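PDB 5CXW: penicillin-binding protein 1A from Mycobacterium tuberculosis, which polymerises glycan strands and cross-links their peptides to build cell-wall peptidoglycan, the chain here being its penicillin-sensitive transpeptidase part. Local coordinates for residues K47-Y52 against M60-V65; K100-V105 against I212-A217; A219-S224 against D264-A269; H280-G285 against A350-A355. One frame throughout, in Å; residues are numbered along the deposited sequence.

Contact 1. Residues K47-Y52 against M60-V65; sequences KAVAKY and MRAAVV
V49 reaches from helix 39-53 onto A62 and V64 of strand 60-67. This is helix-on-sheet packing in the penicillin-binding transpeptidase fold, across one face of the five-stranded antiparallel sheet. The two methyls of V49 divide the work. CG1 of V49 rests on CB of A62 at 4.1 Å. CG2 of V49 meets CG2 of V64 at 3.8 Å. With CG1 anti to the backbone N (chi1 171°), the two branches reach residues two places apart on the strand. The V49 and V64 side chains run past each other in opposite directions, so they touch alongside. All three residues are buried and the contact is wholly apolar. Farther out, A48 of the same helix packs on A350 and T351 of helix 343-356. The other face of the strand belongs to helix 211-222: A63 touches V211, and V65 touches V211, I212 and A215. Backbone hydrogen bonds to G322, W320 and A318 hold the strand beside 315-323. At its start, R61 NH1 donates to M60 O at 2.9 Å and also binds P58 O. The M60 oxygen lies in the guanidinium plane, but NH1 stands 59° out of the carbonyl plane.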
loop_
_atom_site.group_PDB
_atom_site.type_symbol
_atom_site.label_atom_id
_atom_site.label_comp_id
_atom_site.label_asym_id
_atom_site.label_seq_id
_atom_site.Cartn_x
_atom_site.Cartn_y
_atom_site.Cartn_z
ATOM N N LYS A 47 -12.566 -14.506 0.841
ATOM C CA LYS A 47 -13.601 -14.527 1.860
ATOM C C LYS A 47 -13.908 -13.152 2.466
ATOM O O LYS A 47 -15.090 -12.810 2.716
ATOM C CB LYS A 47 -13.216 -15.493 2.975
ATOM C CG LYS A 47 -14.300 -15.618 4.007
ATOM C CD LYS A 47 -13.927 -16.610 5.134
ATOM C CE LYS A 47 -14.803 -16.400 6.403
ATOM N NZ LYS A 47 -15.252 -14.993 6.784
ATOM N N ALA A 48 -12.841 -12.395 2.738
ATOM C CA ALA A 48 -12.983 -11.087 3.352
ATOM C C ALA A 48 -13.702 -10.142 2.392
ATOM O O ALA A 48 -14.642 -9.421 2.797
ATOM C CB ALA A 48 -11.646 -10.519 3.691
ATOM N N VAL A 49 -13.285 -10.146 1.129
ATOM C CA VAL A 49 -13.930 -9.275 0.141
ATOM C C VAL A 49 -15.416 -9.643 0.016
ATOM O O VAL A 49 -16.264 -8.742 0.019
ATOM C CB VAL A 49 -13.255 -9.321 -1.251
ATOM C CG1 VAL A 49 -14.061 -8.575 -2.335
ATOM C CG2 VAL A 49 -11.876 -8.742 -1.183
ATOM N N ALA A 50 -15.726 -10.937 -0.039
ATOM C CA ALA A 50 -17.104 -11.383 -0.216
ATOM C C ALA A 50 -17.945 -10.934 0.987
ATOM O O ALA A 50 -19.016 -10.329 0.817
ATOM C CB ALA A 50 -17.128 -12.865 -0.403
ATOM N N LYS A 51 -17.389 -11.121 2.186
ATOM C CA LYS A 51 -18.052 -10.804 3.406
ATOM C C LYS A 51 -18.379 -9.317 3.484
ATOM O O LYS A 51 -19.515 -8.946 3.730
ATOM C CB LYS A 51 -17.198 -11.208 4.606
ATOM C CG LYS A 51 -17.717 -10.713 5.940
ATOM C CD LYS A 51 -17.039 -11.413 7.106
ATOM C CE LYS A 51 -17.622 -10.900 8.391
ATOM N NZ LYS A 51 -16.792 -11.435 9.503
ATOM N N TYR A 52 -17.368 -8.475 3.306
ATOM C CA TYR A 52 -17.521 -7.047 3.532
ATOM C C TYR A 52 -18.182 -6.273 2.389
ATOM O O TYR A 52 -18.712 -5.194 2.623
ATOM C CB TYR A 52 -16.202 -6.447 4.013
ATOM C CG TYR A 52 -15.897 -6.972 5.388
ATOM C CD1 TYR A 52 -16.666 -6.597 6.468
ATOM C CD2 TYR A 52 -14.864 -7.890 5.615
ATOM C CE1 TYR A 52 -16.446 -7.143 7.731
ATOM C CE2 TYR A 52 -14.628 -8.393 6.866
ATOM C CZ TYR A 52 -15.416 -8.021 7.923
ATOM O OH TYR A 52 -15.224 -8.522 9.190
ATOM N N MET A 60 -19.825 -1.235 -6.138
ATOM C CA MET A 60 -18.645 -1.225 -5.271
ATOM C C MET A 60 -17.652 -2.274 -5.720
ATOM O O MET A 60 -18.023 -3.393 -6.151
ATOM C CB MET A 60 -19.054 -1.502 -3.830
ATOM C CG MET A 60 -17.955 -1.218 -2.842
ATOM S SD MET A 60 -18.501 -1.213 -1.150
ATOM C CE MET A 60 -19.708 0.131 -1.175
ATOM N N ARG A 61 -16.373 -1.927 -5.618
ATOM C CA ARG A 61 -15.283 -2.829 -5.990
ATOM C C ARG A 61 -14.238 -2.826 -4.896
ATOM O O ARG A 61 -14.128 -1.866 -4.103
ATOM C CB ARG A 61 -14.661 -2.391 -7.305
ATOM C CG ARG A 61 -15.630 -2.440 -8.508
ATOM C CD ARG A 61 -15.825 -3.871 -8.948
ATOM N NE ARG A 61 -16.699 -3.929 -10.125
ATOM C CZ ARG A 61 -18.017 -3.872 -10.105
ATOM N NH1 ARG A 61 -18.711 -3.727 -8.948
ATOM N NH2 ARG A 61 -18.674 -3.933 -11.264
ATOM N N ALA A 62 -13.460 -3.903 -4.846
ATOM C CA ALA A 62 -12.292 -3.970 -3.944
ATOM C C ALA A 62 -11.096 -4.582 -4.645
ATOM O O ALA A 62 -11.243 -5.301 -5.644
ATOM C CB ALA A 62 -12.622 -4.772 -2.676
ATOM N N ALA A 63 -9.912 -4.302 -4.141
ATOM C CA ALA A 63 -8.709 -4.987 -4.560
ATOM C C ALA A 63 -7.816 -5.243 -3.353
ATOM O O ALA A 63 -7.744 -4.377 -2.449
ATOM C CB ALA A 63 -7.976 -4.164 -5.596
ATOM N N VAL A 64 -7.164 -6.420 -3.332
ATOM C CA VAL A 64 -6.295 -6.835 -2.230
ATOM C C VAL A 64 -5.037 -7.467 -2.805
ATOM O O VAL A 64 -5.105 -8.342 -3.670
ATOM C CB VAL A 64 -6.960 -7.908 -1.359
ATOM C CG1 VAL A 64 -6.104 -8.248 -0.149
ATOM C CG2 VAL A 64 -8.345 -7.480 -0.886
ATOM N N VAL A 65 -3.880 -7.014 -2.371
ATOM C CA VAL A 65 -2.609 -7.656 -2.719
ATOM C C VAL A 65 -1.781 -7.864 -1.463
ATOM O O VAL A 65 -1.625 -6.926 -0.667
ATOM C CB VAL A 65 -1.813 -6.803 -3.718
ATOM C CG1 VAL A 65 -0.507 -7.529 -4.095
ATOM C CG2 VAL A 65 -2.642 -6.558 -4.950
#

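Contact 2. Residues K100-V105 against I212-A217; sequences KVFALV and IDMASA
The F102 ring turns its edge to M214 and lies against A217, joining helix 100-109 to helix 211-222. One face of the ring is covered by V101 CG2 from its own helix, 3.8 Å above the plane and over the centre. At the edge, M214 SD lies 4.1 Å from F102 CE2. The sulfur is 88° off the ring normal, almost in the ring plane: an edge-on Met-aromatic contact. A217 CB approaches obliquely and is 3.5 Å from F102 CZ and 3.8 Å from F102 CE1. The M214 chain is bent at both chi2 (-62°) and chi3 (-73°), which brings its sulfur nearer the ring than the direction of its CB would suggest. F99 stacks edge-to-face with F102, and A173 and A176 of helix 165-176 pack on it too. The contact is close to the active site. K100, one turn after S97, the probable acyl-ester serine, binds S150 OG and N152 OD1, in keeping with an SxxK motif. M214 also touches S98, and its side chain is about 9 Å from that of S97. The junction itself is buried and rests on dispersion, probably helped by the sulfur facing the slightly positive ring hydrogens.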
loop_
_atom_site.group_PDB
_atom_site.type_symbol
_atom_site.label_atom_id
_atom_site.label_comp_id
_atom_site.label_asym_id
_atom_site.label_seq_id
_atom_site.Cartn_x
_atom_site.Cartn_y
_atom_site.Cartn_z
ATOM N N LYS A 100 1.293 9.198 2.830
ATOM C CA LYS A 100 2.056 10.009 3.753
ATOM C C LYS A 100 3.327 9.320 4.257
ATOM O O LYS A 100 4.287 9.999 4.670
ATOM C CB LYS A 100 1.219 10.419 4.998
ATOM C CG LYS A 100 0.139 11.424 4.681
ATOM C CD LYS A 100 -0.746 11.754 5.857
ATOM C CE LYS A 100 -1.810 12.700 5.383
ATOM N NZ LYS A 100 -2.772 12.897 6.410
ATOM N N VAL A 101 3.291 7.995 4.335
ATOM C CA VAL A 101 4.429 7.227 4.855
ATOM C C VAL A 101 5.657 7.521 4.041
ATOM O O VAL A 101 6.767 7.475 4.561
ATOM C CB VAL A 101 4.179 5.693 4.971
ATOM C CG1 VAL A 101 2.957 5.427 5.785
ATOM C CG2 VAL A 101 4.149 5.023 3.604
ATOM N N PHE A 102 5.495 7.862 2.752
ATOM C CA PHE A 102 6.688 8.148 1.932
ATOM C C PHE A 102 7.272 9.510 2.228
ATOM O O PHE A 102 8.490 9.695 2.089
ATOM C CB PHE A 102 6.374 7.942 0.427
ATOM C CG PHE A 102 5.849 6.583 0.177
ATOM C CD1 PHE A 102 6.608 5.466 0.535
ATOM C CD2 PHE A 102 4.596 6.373 -0.331
ATOM C CE1 PHE A 102 6.111 4.180 0.378
ATOM C CE2 PHE A 102 4.101 5.073 -0.495
ATOM C CZ PHE A 102 4.855 3.974 -0.125
ATOM N N ALA A 103 6.429 10.464 2.626
ATOM C CA ALA A 103 6.950 11.722 3.155
ATOM C C ALA A 103 7.730 11.487 4.433
ATOM O O ALA A 103 8.750 12.115 4.712
ATOM C CB ALA A 103 5.880 12.753 3.368
ATOM N N LEU A 104 7.260 10.574 5.258
ATOM C CA LEU A 104 7.992 10.262 6.491
ATOM C C LEU A 104 9.316 9.570 6.230
ATOM O O LEU A 104 10.360 9.913 6.827
ATOM C CB LEU A 104 7.101 9.435 7.395
ATOM C CG LEU A 104 7.660 9.130 8.778
ATOM C CD1 LEU A 104 8.092 10.329 9.578
ATOM C CD2 LEU A 104 6.670 8.317 9.581
ATOM N N VAL A 105 9.315 8.648 5.258
ATOM C CA VAL A 105 10.570 8.087 4.804
ATOM C C VAL A 105 11.538 9.180 4.407
ATOM O O VAL A 105 12.709 9.200 4.837
ATOM C CB VAL A 105 10.419 7.092 3.617
ATOM C CG1 VAL A 105 11.754 6.673 3.091
ATOM C CG2 VAL A 105 9.651 5.832 4.043
ATOM N N ILE A 212 -0.988 -3.096 -6.065
ATOM C CA ILE A 212 0.237 -3.886 -5.962
ATOM C C ILE A 212 1.464 -3.066 -5.598
ATOM O O ILE A 212 2.283 -3.534 -4.805
ATOM C CB ILE A 212 0.502 -4.791 -7.207
ATOM C CG1 ILE A 212 1.750 -5.661 -7.002
ATOM C CG2 ILE A 212 0.582 -3.978 -8.514
ATOM C CD1 ILE A 212 1.661 -6.950 -7.839
ATOM N N ASP A 213 1.572 -1.835 -6.103
ATOM C CA ASP A 213 2.695 -0.948 -5.772
ATOM C C ASP A 213 2.689 -0.651 -4.273
ATOM O O ASP A 213 3.711 -0.660 -3.645
ATOM C CB ASP A 213 2.574 0.415 -6.497
ATOM C CG ASP A 213 2.805 0.314 -8.013
ATOM O OD1 ASP A 213 3.834 -0.270 -8.417
ATOM O OD2 ASP A 213 2.008 0.908 -8.781
ATOM N N MET A 214 1.519 -0.372 -3.724
ATOM C CA MET A 214 1.433 -0.031 -2.289
ATOM C C MET A 214 1.834 -1.250 -1.397
ATOM O O MET A 214 2.593 -1.102 -0.443
ATOM C CB MET A 214 0.040 0.467 -1.906
ATOM C CG MET A 214 -0.313 1.823 -2.502
ATOM S SD MET A 214 0.782 3.156 -1.966
ATOM C CE MET A 214 0.230 3.348 -0.294
ATOM N N ALA A 215 1.368 -2.450 -1.764
ATOM C CA ALA A 215 1.728 -3.625 -1.013
ATOM C C ALA A 215 3.230 -3.855 -1.065
ATOM O O ALA A 215 3.883 -4.173 -0.032
ATOM C CB ALA A 215 0.989 -4.851 -1.521
ATOM N N SER A 216 3.794 -3.658 -2.253
ATOM C CA SER A 216 5.237 -3.859 -2.454
ATOM C C SER A 216 6.050 -2.837 -1.690
ATOM O O SER A 216 7.061 -3.183 -1.024
ATOM C CB SER A 216 5.536 -3.795 -3.948
ATOM O OG SER A 216 6.932 -3.835 -4.217
ATOM N N ALA A 217 5.703 -1.551 -1.785
ATOM C CA ALA A 217 6.443 -0.521 -1.079
ATOM C C ALA A 217 6.400 -0.694 0.447
ATOM O O ALA A 217 7.411 -0.498 1.143
ATOM C CB ALA A 217 5.968 0.896 -1.499
#

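Contact 3. Residues A219-S224 against D264-A269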
loop_
_atom_site.group_PDB
_atom_site.type_symbol
_atom_site.label_atom_id
_atom_site.label_comp_id
_atom_site.label_asym_id
_atom_site.label_seq_id
_atom_site.Cartn_x
_atom_site.Cartn_y
_atom_site.Cartn_z
ATOM N N ALA A 219 5.966 -3.577 1.854
ATOM C CA ALA A 219 6.822 -4.774 2.076
ATOM C C ALA A 219 8.284 -4.362 2.295
ATOM O O ALA A 219 8.976 -4.905 3.148
ATOM C CB ALA A 219 6.635 -5.783 0.966
ATOM N N THR A 220 8.754 -3.353 1.566
ATOM C CA THR A 220 10.109 -2.886 1.724
ATOM C C THR A 220 10.316 -2.342 3.140
ATOM O O THR A 220 11.368 -2.578 3.777
ATOM C CB THR A 220 10.418 -1.823 0.643
ATOM O OG1 THR A 220 10.321 -2.434 -0.648
ATOM C CG2 THR A 220 11.784 -1.199 0.798
ATOM N N LEU A 221 9.314 -1.607 3.629
ATOM C CA LEU A 221 9.343 -1.147 5.014
ATOM C C LEU A 221 9.382 -2.322 6.005
ATOM O O LEU A 221 10.196 -2.315 6.953
ATOM C CB LEU A 221 8.197 -0.193 5.307
ATOM C CG LEU A 221 8.186 1.121 4.540
ATOM C CD1 LEU A 221 6.855 1.816 4.770
ATOM C CD2 LEU A 221 9.349 1.987 4.973
ATOM N N ALA A 222 8.533 -3.310 5.747
ATOM C CA ALA A 222 8.402 -4.512 6.608
ATOM C C ALA A 222 9.712 -5.286 6.669
ATOM O O ALA A 222 10.043 -5.913 7.689
ATOM C CB ALA A 222 7.283 -5.401 6.102
ATOM N N ALA A 223 10.465 -5.197 5.571
ATOM C CA ALA A 223 11.807 -5.880 5.465
ATOM C C ALA A 223 12.978 -4.982 5.892
ATOM O O ALA A 223 14.132 -5.216 5.477
ATOM C CB ALA A 223 11.989 -6.391 4.066
ATOM N N SER A 224 12.692 -3.933 6.686
ATOM C CA SER A 224 13.754 -3.058 7.205
ATOM C C SER A 224 14.503 -2.385 6.068
ATOM O O SER A 224 15.699 -2.194 6.160
ATOM C CB SER A 224 14.683 -3.804 8.164
ATOM O OG SER A 224 13.992 -4.050 9.404
ATOM N N ASP A 264 12.696 1.142 10.162
ATOM C CA ASP A 264 12.253 0.657 11.488
ATOM C C ASP A 264 11.582 1.790 12.311
ATOM O O ASP A 264 10.684 1.530 13.131
ATOM C CB ASP A 264 13.409 -0.010 12.226
ATOM C CG ASP A 264 13.887 -1.332 11.519
ATOM O OD1 ASP A 264 13.157 -1.877 10.615
ATOM O OD2 ASP A 264 14.955 -1.815 11.922
ATOM N N ASN A 265 12.014 3.036 12.102
ATOM C CA ASN A 265 11.333 4.190 12.689
ATOM C C ASN A 265 9.952 4.436 12.049
ATOM O O ASN A 265 8.969 4.796 12.761
ATOM C CB ASN A 265 12.173 5.470 12.656
ATOM C CG ASN A 265 13.083 5.575 13.849
ATOM O OD1 ASN A 265 12.666 6.014 14.911
ATOM N ND2 ASN A 265 14.325 5.205 13.696
ATOM N N VAL A 266 9.861 4.268 10.721
ATOM C CA VAL A 266 8.563 4.379 10.061
ATOM C C VAL A 266 7.584 3.294 10.655
ATOM O O VAL A 266 6.453 3.590 11.046
ATOM C CB VAL A 266 8.650 4.243 8.544
ATOM C CG1 VAL A 266 7.254 4.128 7.929
ATOM C CG2 VAL A 266 9.476 5.404 7.938
ATOM N N THR A 267 8.082 2.070 10.771
ATOM C CA THR A 267 7.329 0.995 11.421
ATOM C C THR A 267 6.829 1.428 12.769
ATOM O O THR A 267 5.649 1.247 13.073
ATOM C CB THR A 267 8.171 -0.287 11.466
ATOM O OG1 THR A 267 8.470 -0.647 10.123
ATOM C CG2 THR A 267 7.440 -1.425 12.171
ATOM N N ALA A 268 7.742 1.980 13.589
ATOM C CA ALA A 268 7.407 2.354 14.936
ATOM C C ALA A 268 6.224 3.370 14.900
ATOM O O ALA A 268 5.328 3.287 15.742
ATOM C CB ALA A 268 8.605 2.904 15.681
ATOM N N ALA A 269 6.294 4.345 14.029
ATOM C CA ALA A 269 5.173 5.314 13.898
ATOM C C ALA A 269 3.854 4.722 13.508
ATOM O O ALA A 269 2.782 5.223 13.940
ATOM C CB ALA A 269 5.564 6.422 12.928
HETATM O O HOH W 1 10.622 -2.276 9.790
#
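L221 lays its CD1 methyl against CG1 of V266 at 3.9 Å, and the two side chains cross at about a right angle. This is the apolar half of the contact between helices 211-222 and 260-270. The polar half lies at the end of the first helix. S224, with positive phi, is the C-prime residue of a Schellman motif, and its backbone N binds L221 O at 3.0 Å. Its hydroxyl crosses to the other helix: S224 OG donates to D264 OD1 at 2.6 Å, on the syn lone pair of that oxygen. A water sits between the helices. It donates to D264 OD1 at 2.7 Å and to L221 O at 2.9 Å, and it accepts from T267 OG1 at 2.7 Å. D264 OD1 is gripped by two donors, a hydroxyl and the water. L221 O, in the last turn of its helix, receives both S224 N and the water. T267 CG2 is anti to the backbone N (chi1 -60°), which leaves OG1 beside that N, where it meets the water and also Y311 OH. D264 OD2 pairs with K260 NZ in a salt bridge, which would be expected to favour the ionised carboxylate. V105 of helix 100-109 touches both L221 and V266, and L108 adds to V266. L221 also packs on Y311 of strand 303-312, so three helices and the sheet meet here.

Contact 4. Residues H280-G285 against A350-A355; sequences HNLAGG and ATMDGA
Within 350-355, M352 is the first residue to meet the loop 280-285. Its CB lies 3.7 Å from CD2 of L282 and 4.1 Å from CD1, so the forked end of the leucine straddles the root of the methionine. The two side chains meet at a slant. Both also touch T312 of strand 303-312, and M352 packs on L315 and T317 as well. D353 follows and carries the polar part. Its OD1 accepts the backbone N-H of A283 at 2.7 Å, in a fairly straight bond (165°). The nitrogen comes from the syn side but stands 29° out of the carboxylate plane. CG of D353 is anti to its carbonyl carbon (chi1 -77°), and this swings the carboxylate across to the loop. There OD1 also touches L282 CB at 3.4 Å, and A283 CB rests 3.5 Å from both carboxylate oxygens. A water donates to A283 O at 2.9 Å and to D353 OD1 at 2.8 Å. One carboxylate thus binds the amide of A283 directly and reaches its carbonyl through the water. D353 OD2 forms a salt bridge with K349, which also binds N281 O. Next in line, G354 O binds Q40 NE2, and A355 packs on A41 and L315. The lysine and the two donors on OD1 would be expected to keep D353 ionised, pinning the loop ahead of strand 289-296.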
loop_
_atom_site.group_PDB
_atom_site.type_symbol
_atom_site.label_atom_id
_atom_site.label_comp_id
_atom_site.label_asym_id
_atom_site.label_seq_id
_atom_site.Cartn_x
_atom_site.Cartn_y
_atom_site.Cartn_z
ATOM N N HIS A 280 -8.849 -2.031 14.608
ATOM C CA HIS A 280 -8.560 -3.092 13.683
ATOM C C HIS A 280 -7.222 -3.769 13.922
ATOM O O HIS A 280 -6.584 -4.281 12.994
ATOM C CB HIS A 280 -8.656 -2.576 12.244
ATOM C CG HIS A 280 -10.049 -2.435 11.774
ATOM N ND1 HIS A 280 -10.736 -1.239 11.863
ATOM C CD2 HIS A 280 -10.870 -3.314 11.141
ATOM C CE1 HIS A 280 -11.949 -1.415 11.347
ATOM N NE2 HIS A 280 -12.060 -2.676 10.937
ATOM N N ASN A 281 -6.825 -3.820 15.191
ATOM C CA ASN A 281 -5.650 -4.646 15.656
ATOM C C ASN A 281 -5.876 -6.080 15.156
ATOM O O ASN A 281 -7.012 -6.591 15.211
ATOM C CB ASN A 281 -5.618 -4.763 17.196
ATOM C CG ASN A 281 -5.838 -3.449 17.951
ATOM O OD1 ASN A 281 -4.832 -2.877 18.561
ATOM N ND2 ASN A 281 -7.161 -2.969 18.024
ATOM N N LEU A 282 -4.793 -6.739 14.736
ATOM C CA LEU A 282 -4.872 -8.104 14.258
ATOM C C LEU A 282 -5.184 -9.033 15.437
ATOM O O LEU A 282 -4.940 -8.701 16.641
ATOM C CB LEU A 282 -3.547 -8.516 13.598
ATOM C CG LEU A 282 -3.196 -7.697 12.334
ATOM C CD1 LEU A 282 -1.954 -8.240 11.659
ATOM C CD2 LEU A 282 -4.379 -7.683 11.359
ATOM N N ALA A 283 -5.730 -10.194 15.102
ATOM C CA ALA A 283 -6.123 -11.150 16.114
ATOM C C ALA A 283 -4.959 -11.703 16.965
ATOM O O ALA A 283 -3.825 -11.791 16.514
ATOM C CB ALA A 283 -6.894 -12.275 15.470
ATOM N N GLY A 284 -5.275 -12.083 18.201
ATOM C CA GLY A 284 -4.351 -12.828 19.048
ATOM C C GLY A 284 -3.152 -12.013 19.504
ATOM O O GLY A 284 -2.081 -12.572 19.758
ATOM N N GLY A 285 -3.344 -10.692 19.613
ATOM C CA GLY A 285 -2.280 -9.776 20.016
ATOM C C GLY A 285 -1.176 -9.568 19.019
ATOM O O GLY A 285 -0.073 -9.134 19.357
ATOM N N ALA A 350 -9.100 -9.011 8.198
ATOM C CA ALA A 350 -9.563 -10.378 7.963
ATOM C C ALA A 350 -8.601 -11.131 7.068
ATOM O O ALA A 350 -8.297 -12.317 7.324
ATOM C CB ALA A 350 -10.936 -10.360 7.352
ATOM N N THR A 351 -8.073 -10.449 6.069
ATOM C CA THR A 351 -7.110 -11.094 5.169
ATOM C C THR A 351 -5.836 -11.430 5.940
ATOM O O THR A 351 -5.277 -12.542 5.828
ATOM C CB THR A 351 -6.789 -10.146 4.007
ATOM O OG1 THR A 351 -7.990 -9.896 3.219
ATOM C CG2 THR A 351 -5.717 -10.799 3.077
ATOM N N MET A 352 -5.357 -10.449 6.720
ATOM C CA MET A 352 -4.104 -10.646 7.481
ATOM C C MET A 352 -4.253 -11.772 8.520
ATOM O O MET A 352 -3.428 -12.684 8.575
ATOM C CB MET A 352 -3.626 -9.359 8.128
ATOM C CG MET A 352 -3.075 -8.359 7.092
ATOM S SD MET A 352 -1.465 -8.822 6.441
ATOM C CE MET A 352 -0.342 -8.207 7.706
ATOM N N ASP A 353 -5.325 -11.704 9.289
ATOM C CA ASP A 353 -5.604 -12.692 10.350
ATOM C C ASP A 353 -5.674 -14.104 9.721
ATOM O O ASP A 353 -5.063 -15.068 10.202
ATOM C CB ASP A 353 -6.929 -12.371 11.067
ATOM C CG ASP A 353 -6.824 -11.206 12.060
ATOM O OD1 ASP A 353 -5.683 -10.880 12.493
ATOM O OD2 ASP A 353 -7.895 -10.722 12.484
ATOM N N GLY A 354 -6.430 -14.220 8.631
ATOM C CA GLY A 354 -6.533 -15.481 7.935
ATOM C C GLY A 354 -5.240 -16.012 7.339
ATOM O O GLY A 354 -4.962 -17.220 7.404
ATOM N N ALA A 355 -4.481 -15.127 6.684
ATOM C CA ALA A 355 -3.268 -15.524 6.014
ATOM C C ALA A 355 -2.212 -15.944 6.997
ATOM O O ALA A 355 -1.422 -16.843 6.688
ATOM C CB ALA A 355 -2.748 -14.373 5.158
HETATM O O HOH W 2 -3.504 -12.218 13.673
#

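In the fold
From the N terminus, contact 1 closes first, over a loop of only seven residues between helix 39-53 and strand 60-67. Contact 2 closes a much longer one, bringing 100-105 and 212-217 together across 106 residues. Contact 3 follows on the same helix 211-222 and returns at 264-269. Contact 4 closes last, from 280-285 to 350-355. All four are in series: none nests in another and none crosses. Contacts 1 and 4 touch through A48, A350 and T351, on one face of the sheet. Contacts 2 and 3 touch through V105, L221 and V266. V65 of contact 1 reaches A215 of contact 2, so the strand joins the helical layers on its two faces.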